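Local coordinates for protein sugar isomerase (Sinorhizobium meliloti, PDB 3QC0) that binds a zinc ion in a xylose isomerase-like TIM barrel and probably isomerises a sugar, at residues 18-23 and 40-45; 139-144 and 170-175. All coordinates share one frame; numbering follows the deposited sequence.

Interaction 1 of 2, residues 18-23 and 40-45; sequences CGFAEA and DQVAAI
On the outer helical layer of the TIM barrel, the N-terminal turn of helix 20-29 packs through Phe20 and Ala21 against Gln41, Val42 and Ile45 of the short helix 39-45, which follows the second barrel strand, 34-36. The direct side-chain contacts are apolar. Phe20 carries most of them: with CG anti to the backbone N (chi1 -176°), its ring reaches across to the second helix and meets two side chains there, both obliquely. Phe20 CD1 lies 4.0 Å from Ile45 CD1, and Phe20 CE2 lies 4.3 Å from Val42 CG2. The Ile45 side chain runs at about a right angle to that of Phe20 and touches it twice, since Ile45 CG2 also comes within 4.1 Å of Phe20 CB. The tip of Ile45 bridges two residues of the first helix turn, with Ile45 CD1 also lying 4.0 Å from Ala21 CB. Helix 47-57 extends this apolar patch, Ala50 touching both Phe20 and Ile45.

Polar groups of the two segments meet through two waters. One water accepts from Phe20 N at 3.0 Å and donates to Gln41 O at 2.8 Å, so an amide of the first helix turn is linked to a carbonyl of the other helix. The second donates to Cys18 O, 2.7 Å away, and accepts from Gln41 NE2. At the other branch of the Gln41 carboxamide, OE1 takes a hydrogen bond from Trp38 N; both ends of the group are thus held, which fixes the flip of the carboxamide. Gly19 is the N-cap residue of helix 20-29, its carbonyl receiving Ala23 N. Apolar side chains meeting between neighbouring helices, with waters joining polar groups beside them, make this a helix-helix contact in the outer shell of a TIM barrel.

Interaction 2 of 2, residues 139-144 and 170-175; sequences LAIEPL and PGVGVA
Leu139 to Ile141 pair in parallel with Val172 to Val174 as neighbouring strands of the TIM barrel, joined through helix 158-168 in a beta-alpha-beta crossover. Four backbone hydrogen bonds form the ladder: Leu139 N to Gly171 O, Gly173 N to Leu139 O (2.8 Å), Ile141 N to Gly173 O and Ala175 N to Ile141 O. The first two are nearly straight, 177° and 173° at the hydrogen, whereas in the last the donor Ala175 N stands above the carbonyl plane of Ile141. CA-H...O contacts supplement them, the shortest from Val172 CA to Leu139 O and from Val174 CA to Ile141 O.

Apolar contacts lie on both faces. On the helix-facing side, in the conformer given, one of two, Val172 CG2, anti to its backbone N, reaches Ile141 CG1 at 3.7 Å and Leu139 CB at 4.1 Å; Ala161 of helix 158-168 covers Ile141 and Val174. On the other face, Ala140 CB meets Ala175 CB at 4.0 Å.

Beyond the ladder, Glu142 OE2 binds the zinc ion shared with Asp177, His204 and Glu248; in the conformer given, one of two, the chain is extended and CG packs on Ala175 CB. One water donates to both Pro143 O and Ala175 O, 2.8 Å from each.

The two interactions belong to different layers of one barrel: interaction 1 is helix packing on the outside, interaction 2 is strand pairing in the wall. They do not touch; their centres are 25 Å apart, their nearest atoms about 14 Å, and they lie on opposite sides of the chain's centre. Interaction 2 contributes directly to the metal site, with the side chain of Glu142 about 2 Å from the zinc ion. Interaction 1 stands farther off: the side chain of Gln41 is about 13 Å from the zinc, though about 9 Å from that of Glu248, another zinc ligand. The zinc thus sits by the end of the strand pair of interaction 2, while interaction 1 supplies none of its ligands.

Interaction 1 of 2, residues 18-23 and 40-45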
ATOM      1  N   CYS A  18     -17.527  -0.016  24.236  1.00 28.67           N
ATOM      2  CA  CYS A  18     -17.209   0.805  25.383  1.00 29.28           C
ATOM      3  C   CYS A  18     -16.993   2.243  25.026  1.00 28.86           C
ATOM      4  O   CYS A  18     -16.243   2.539  24.093  1.00 28.77           O
ATOM      5  CB  CYS A  18     -15.940   0.325  26.101  1.00 28.46           C
ATOM      6  SG  CYS A  18     -15.925  -1.384  26.639  1.00 33.23           S
ATOM      7  N   GLY A  19     -17.587   3.132  25.811  1.00 30.43           N
ATOM      8  CA  GLY A  19     -17.154   4.509  25.818  1.00 29.73           C
ATOM      9  C   GLY A  19     -15.921   4.636  26.689  1.00 28.88           C
ATOM     10  O   GLY A  19     -15.404   3.651  27.207  1.00 28.50           O
ATOM     11  N   PHE A  20     -15.467   5.868  26.890  1.00 27.99           N
ATOM     12  CA  PHE A  20     -14.171   6.111  27.542  1.00 28.67           C
ATOM     13  C   PHE A  20     -14.047   5.534  28.953  1.00 29.60           C
ATOM     14  O   PHE A  20     -13.068   4.872  29.282  1.00 29.95           O
ATOM     15  CB  PHE A  20     -13.907   7.638  27.580  1.00 27.51           C
ATOM     16  CG  PHE A  20     -12.566   8.019  28.133  1.00 27.22           C
ATOM     17  CD1 PHE A  20     -12.357   8.181  29.480  1.00 27.00           C
ATOM     18  CD2 PHE A  20     -11.501   8.302  27.268  1.00 26.53           C
ATOM     19  CE1 PHE A  20     -11.112   8.531  29.971  1.00 26.53           C
ATOM     20  CE2 PHE A  20     -10.272   8.635  27.740  1.00 25.41           C
ATOM     21  CZ  PHE A  20     -10.056   8.807  29.102  1.00 26.96           C
ATOM     22  N   ALA A  21     -15.025   5.816  29.835  1.00 30.50           N
ATOM     23  CA  ALA A  21     -14.915   5.354  31.193  1.00 31.57           C
ATOM     24  C   ALA A  21     -14.916   3.841  31.339  1.00 32.10           C
ATOM     25  O   ALA A  21     -14.129   3.298  32.128  1.00 30.49           O
ATOM     26  CB  ALA A  21     -16.069   5.935  32.027  1.00 31.23           C
ATOM     27  N   GLU A  22     -15.794   3.174  30.584  1.00 33.24           N
ATOM     28  CA  GLU A  22     -15.861   1.711  30.642  1.00 35.11           C
ATOM     29  C   GLU A  22     -14.608   1.085  30.052  1.00 34.04           C
ATOM     30  O   GLU A  22     -14.102   0.098  30.566  1.00 33.56           O
ATOM     31  CB  GLU A  22     -17.069   1.151  29.906  1.00 36.25           C
ATOM     32  CG  GLU A  22     -17.282  -0.341  30.293  1.00 41.82           C
ATOM     33  CD  GLU A  22     -18.289  -1.054  29.437  1.00 45.22           C
ATOM     34  OE1 GLU A  22     -19.097  -0.375  28.752  1.00 47.98           O
ATOM     35  OE2 GLU A  22     -18.261  -2.304  29.456  1.00 47.89           O
ATOM     36  N   ALA A  23     -14.119   1.663  28.957  1.00 32.64           N
ATOM     37  CA  ALA A  23     -12.881   1.183  28.360  1.00 31.40           C
ATOM     38  C   ALA A  23     -11.740   1.263  29.369  1.00 30.67           C
ATOM     39  O   ALA A  23     -10.986   0.335  29.552  1.00 28.94           O
ATOM     40  CB  ALA A  23     -12.552   1.986  27.099  1.00 28.93           C
ATOM     41  N   ASP A  40     -13.140  11.865  19.631  1.00 20.83           N
ATOM     42  CA  ASP A  40     -14.613  11.745  19.703  1.00 23.01           C
ATOM     43  C   ASP A  40     -15.016  11.094  20.999  1.00 23.66           C
ATOM     44  O   ASP A  40     -16.022  11.505  21.587  1.00 25.41           O
ATOM     45  CB  ASP A  40     -15.242  11.050  18.482  1.00 23.60           C
ATOM     46  CG  ASP A  40     -14.705   9.651  18.210  1.00 26.05           C
ATOM     47  OD1 ASP A  40     -13.658   9.238  18.721  1.00 26.17           O
ATOM     48  OD2 ASP A  40     -15.369   8.949  17.410  1.00 32.04           O
ATOM     49  N   GLN A  41     -14.234  10.120  21.454  1.00 23.04           N
ATOM     50  CA  GLN A  41     -14.506   9.440  22.728  1.00 23.70           C
ATOM     51  C   GLN A  41     -14.321  10.390  23.897  1.00 23.72           C
ATOM     52  O   GLN A  41     -15.111  10.370  24.879  1.00 23.55           O
ATOM     53  CB  GLN A  41     -13.588   8.244  22.908  1.00 23.79           C
ATOM     54  CG  GLN A  41     -13.774   7.161  21.821  1.00 23.22           C
ATOM     55  CD  GLN A  41     -12.763   6.045  21.934  1.00 25.45           C
ATOM     56  OE1 GLN A  41     -11.564   6.297  22.081  1.00 23.14           O
ATOM     57  NE2 GLN A  41     -13.241   4.775  21.840  1.00 26.74           N
ATOM     58  N   VAL A  42     -13.259  11.196  23.845  1.00 23.28           N
ATOM     59  CA  VAL A  42     -13.014  12.213  24.864  1.00 23.59           C
ATOM     60  C   VAL A  42     -14.131  13.251  24.874  1.00 24.49           C
ATOM     61  O   VAL A  42     -14.633  13.631  25.991  1.00 26.67           O
ATOM     62  CB  VAL A  42     -11.607  12.869  24.652  1.00 21.88           C
ATOM     63  CG1 VAL A  42     -11.389  14.137  25.556  1.00 21.84           C
ATOM     64  CG2 VAL A  42     -10.494  11.788  24.838  1.00 22.81           C
ATOM     65  N   ALA A  43     -14.588  13.672  23.692  1.00 24.51           N
ATOM     66  CA  ALA A  43     -15.629  14.682  23.582  1.00 26.08           C
ATOM     67  C   ALA A  43     -16.933  14.140  24.133  1.00 27.38           C
ATOM     68  O   ALA A  43     -17.707  14.890  24.770  1.00 28.61           O
ATOM     69  CB  ALA A  43     -15.871  15.121  22.167  1.00 25.44           C
ATOM     70  N   ALA A  44     -17.207  12.862  23.896  1.00 27.97           N
ATOM     71  CA  ALA A  44     -18.509  12.277  24.352  1.00 29.46           C
ATOM     72  C   ALA A  44     -18.651  12.246  25.876  1.00 30.97           C
ATOM     73  O   ALA A  44     -19.798  12.397  26.382  1.00 32.64           O
ATOM     74  CB  ALA A  44     -18.701  10.892  23.800  1.00 30.00           C
ATOM     75  N   ILE A  45     -17.543  12.018  26.596  1.00 30.66           N
ATOM     76  CA  ILE A  45     -17.493  12.037  28.078  1.00 31.47           C
ATOM     77  C   ILE A  45     -17.240  13.447  28.635  1.00 31.22           C
ATOM     78  O   ILE A  45     -17.749  13.809  29.716  1.00 31.90           O
ATOM     79  CB  ILE A  45     -16.462  11.006  28.665  1.00 31.39           C
ATOM     80  CG1 ILE A  45     -16.725  10.757  30.160  1.00 33.74           C
ATOM     81  CG2 ILE A  45     -15.007  11.424  28.508  1.00 28.92           C
ATOM     82  CD1 ILE A  45     -15.856   9.685  30.753  1.00 33.73           C
TER
HETATM   83  O   HOH W   1     -16.170   4.263  21.986  1.00 28.81           O
HETATM   84  O   HOH W   2     -16.634   8.017  25.240  1.00 27.83           O

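Interaction 2 of 2, residues 139-144 and 170-175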
ATOM      1  N   LEU A 139       4.540  15.930  18.394  1.00 13.45           N
ATOM      2  CA  LEU A 139       3.689  15.579  17.253  1.00 12.90           C
ATOM      3  C   LEU A 139       4.249  14.315  16.637  1.00 13.98           C
ATOM      4  O   LEU A 139       5.413  14.284  16.264  1.00 14.56           O
ATOM      5  CB  LEU A 139       3.675  16.706  16.219  1.00 12.80           C
ATOM      6  CG  LEU A 139       3.081  18.043  16.715  1.00 13.00           C
ATOM      7  CD1 LEU A 139       3.095  19.112  15.590  1.00 14.11           C
ATOM      8  CD2 LEU A 139       1.658  17.872  17.331  1.00 13.83           C
ATOM      9  N   ALA A 140       3.413  13.298  16.475  1.00 13.53           N
ATOM     10  CA  ALA A 140       3.833  12.019  15.906  1.00 13.72           C
ATOM     11  C   ALA A 140       3.197  11.843  14.547  1.00 13.45           C
ATOM     12  O   ALA A 140       2.011  11.518  14.452  1.00 13.83           O
ATOM     13  CB  ALA A 140       3.437  10.843  16.840  1.00 13.71           C
ATOM     14  N   ILE A 141       3.982  12.050  13.494  1.00 12.98           N
ATOM     15  CA  ILE A 141       3.529  11.739  12.134  1.00 12.28           C
ATOM     16  C   ILE A 141       3.410  10.231  12.027  1.00 12.11           C
ATOM     17  O   ILE A 141       4.394   9.494  12.240  1.00 13.77           O
ATOM     18  CB  ILE A 141       4.532  12.249  11.079  1.00 12.93           C
ATOM     19  CG1 ILE A 141       4.782  13.758  11.183  1.00 13.03           C
ATOM     20  CG2 ILE A 141       4.067  11.845   9.648  1.00 13.61           C
ATOM     21  CD1 ILE A 141       5.899  14.278  10.257  1.00 14.30           C
ATOM     22  N   GLU A 142       2.217   9.784  11.671  0.61 12.31           N
ATOM     23  CA  GLU A 142       1.960   8.344  11.485  0.61 12.75           C
ATOM     24  C   GLU A 142       1.938   8.070   9.977  0.61 12.24           C
ATOM     25  O   GLU A 142       0.984   8.419   9.305  0.61 11.85           O
ATOM     26  CB  GLU A 142       0.640   7.928  12.127  0.61 13.06           C
ATOM     27  CG  GLU A 142       0.504   6.411  12.222  0.61 13.33           C
ATOM     28  CD  GLU A 142      -0.839   5.946  12.718  0.61 15.86           C
ATOM     29  OE1 GLU A 142      -1.797   6.711  12.586  0.61 16.52           O
ATOM     30  OE2 GLU A 142      -0.894   4.814  13.227  0.61 14.58           O
ATOM     31  N   PRO A 143       3.030   7.513   9.427  1.00 12.46           N
ATOM     32  CA  PRO A 143       2.860   7.069   8.016  1.00 11.42           C
ATOM     33  C   PRO A 143       1.743   6.030   7.971  1.00 11.74           C
ATOM     34  O   PRO A 143       1.687   5.145   8.836  1.00 12.66           O
ATOM     35  CB  PRO A 143       4.231   6.482   7.654  1.00 11.91           C
ATOM     36  CG  PRO A 143       4.862   6.129   8.972  1.00 13.66           C
ATOM     37  CD  PRO A 143       4.347   7.169   9.962  1.00 13.58           C
ATOM     38  N   LEU A 144       0.886   6.146   6.965  1.00 11.63           N
ATOM     39  CA  LEU A 144      -0.275   5.292   6.810  1.00 10.55           C
ATOM     40  C   LEU A 144      -0.054   4.384   5.608  1.00 10.24           C
ATOM     41  O   LEU A 144       0.663   4.717   4.666  1.00 12.04           O
ATOM     42  CB  LEU A 144      -1.574   6.077   6.625  1.00 12.27           C
ATOM     43  CG  LEU A 144      -2.541   6.017   7.824  1.00 12.50           C
ATOM     44  CD1 LEU A 144      -1.973   6.699   9.088  1.00 15.29           C
ATOM     45  CD2 LEU A 144      -3.908   6.546   7.394  1.00 12.99           C
ATOM     46  N   PRO A 170      12.805  20.143  15.590  1.00 30.59           N
ATOM     47  CA  PRO A 170      12.474  19.529  16.883  1.00 29.04           C
ATOM     48  C   PRO A 170      10.992  19.593  17.209  1.00 25.91           C
ATOM     49  O   PRO A 170      10.302  20.502  16.707  1.00 26.94           O
ATOM     50  CB  PRO A 170      13.235  20.418  17.911  1.00 30.69           C
ATOM     51  CG  PRO A 170      13.629  21.680  17.139  1.00 32.69           C
ATOM     52  CD  PRO A 170      13.819  21.209  15.716  1.00 32.65           C
ATOM     53  N   GLY A 171      10.509  18.590  17.941  1.00 23.60           N
ATOM     54  CA  GLY A 171       9.081  18.547  18.339  1.00 20.69           C
ATOM     55  C   GLY A 171       8.174  17.665  17.514  1.00 18.32           C
ATOM     56  O   GLY A 171       6.989  17.503  17.845  1.00 18.03           O
ATOM     57  N   VAL A 172       8.775  17.092  16.466  1.00 17.65           N
ATOM     58  CA  VAL A 172       8.024  16.213  15.586  0.56 15.73           C
ATOM     59  C   VAL A 172       8.806  14.910  15.404  1.00 16.17           C
ATOM     60  O   VAL A 172      10.020  14.888  15.157  1.00 18.40           O
ATOM     61  CB  VAL A 172       7.570  16.915  14.269  0.56 15.78           C
ATOM     62  CG1 VAL A 172       8.749  17.363  13.396  0.56 13.98           C
ATOM     63  CG2 VAL A 172       6.593  16.000  13.464  0.56 13.31           C
ATOM     64  N   GLY A 173       8.076  13.805  15.575  1.00 15.55           N
ATOM     65  CA  GLY A 173       8.628  12.470  15.414  1.00 14.46           C
ATOM     66  C   GLY A 173       7.649  11.603  14.657  1.00 13.71           C
ATOM     67  O   GLY A 173       6.800  12.124  13.933  1.00 14.02           O
ATOM     68  N   VAL A 174       7.755  10.297  14.876  1.00 14.10           N
ATOM     69  CA  VAL A 174       6.929   9.327  14.152  1.00 14.04           C
ATOM     70  C   VAL A 174       6.220   8.346  15.081  1.00 14.04           C
ATOM     71  O   VAL A 174       6.753   7.957  16.120  1.00 14.89           O
ATOM     72  CB  VAL A 174       7.772   8.555  13.059  1.00 14.45           C
ATOM     73  CG1 VAL A 174       8.275   9.514  11.973  1.00 16.00           C
ATOM     74  CG2 VAL A 174       8.927   7.718  13.683  1.00 15.99           C
ATOM     75  N   ALA A 175       5.030   7.922  14.674  1.00 13.58           N
ATOM     76  CA  ALA A 175       4.342   6.777  15.227  1.00 13.72           C
ATOM     77  C   ALA A 175       4.464   5.639  14.222  1.00 14.02           C
ATOM     78  O   ALA A 175       4.062   5.778  13.072  1.00 14.91           O
ATOM     79  CB  ALA A 175       2.839   7.101  15.472  1.00 14.29           C
TER
HETATM   80  O   HOH W   3       3.021   4.136  11.074  1.00 14.01           O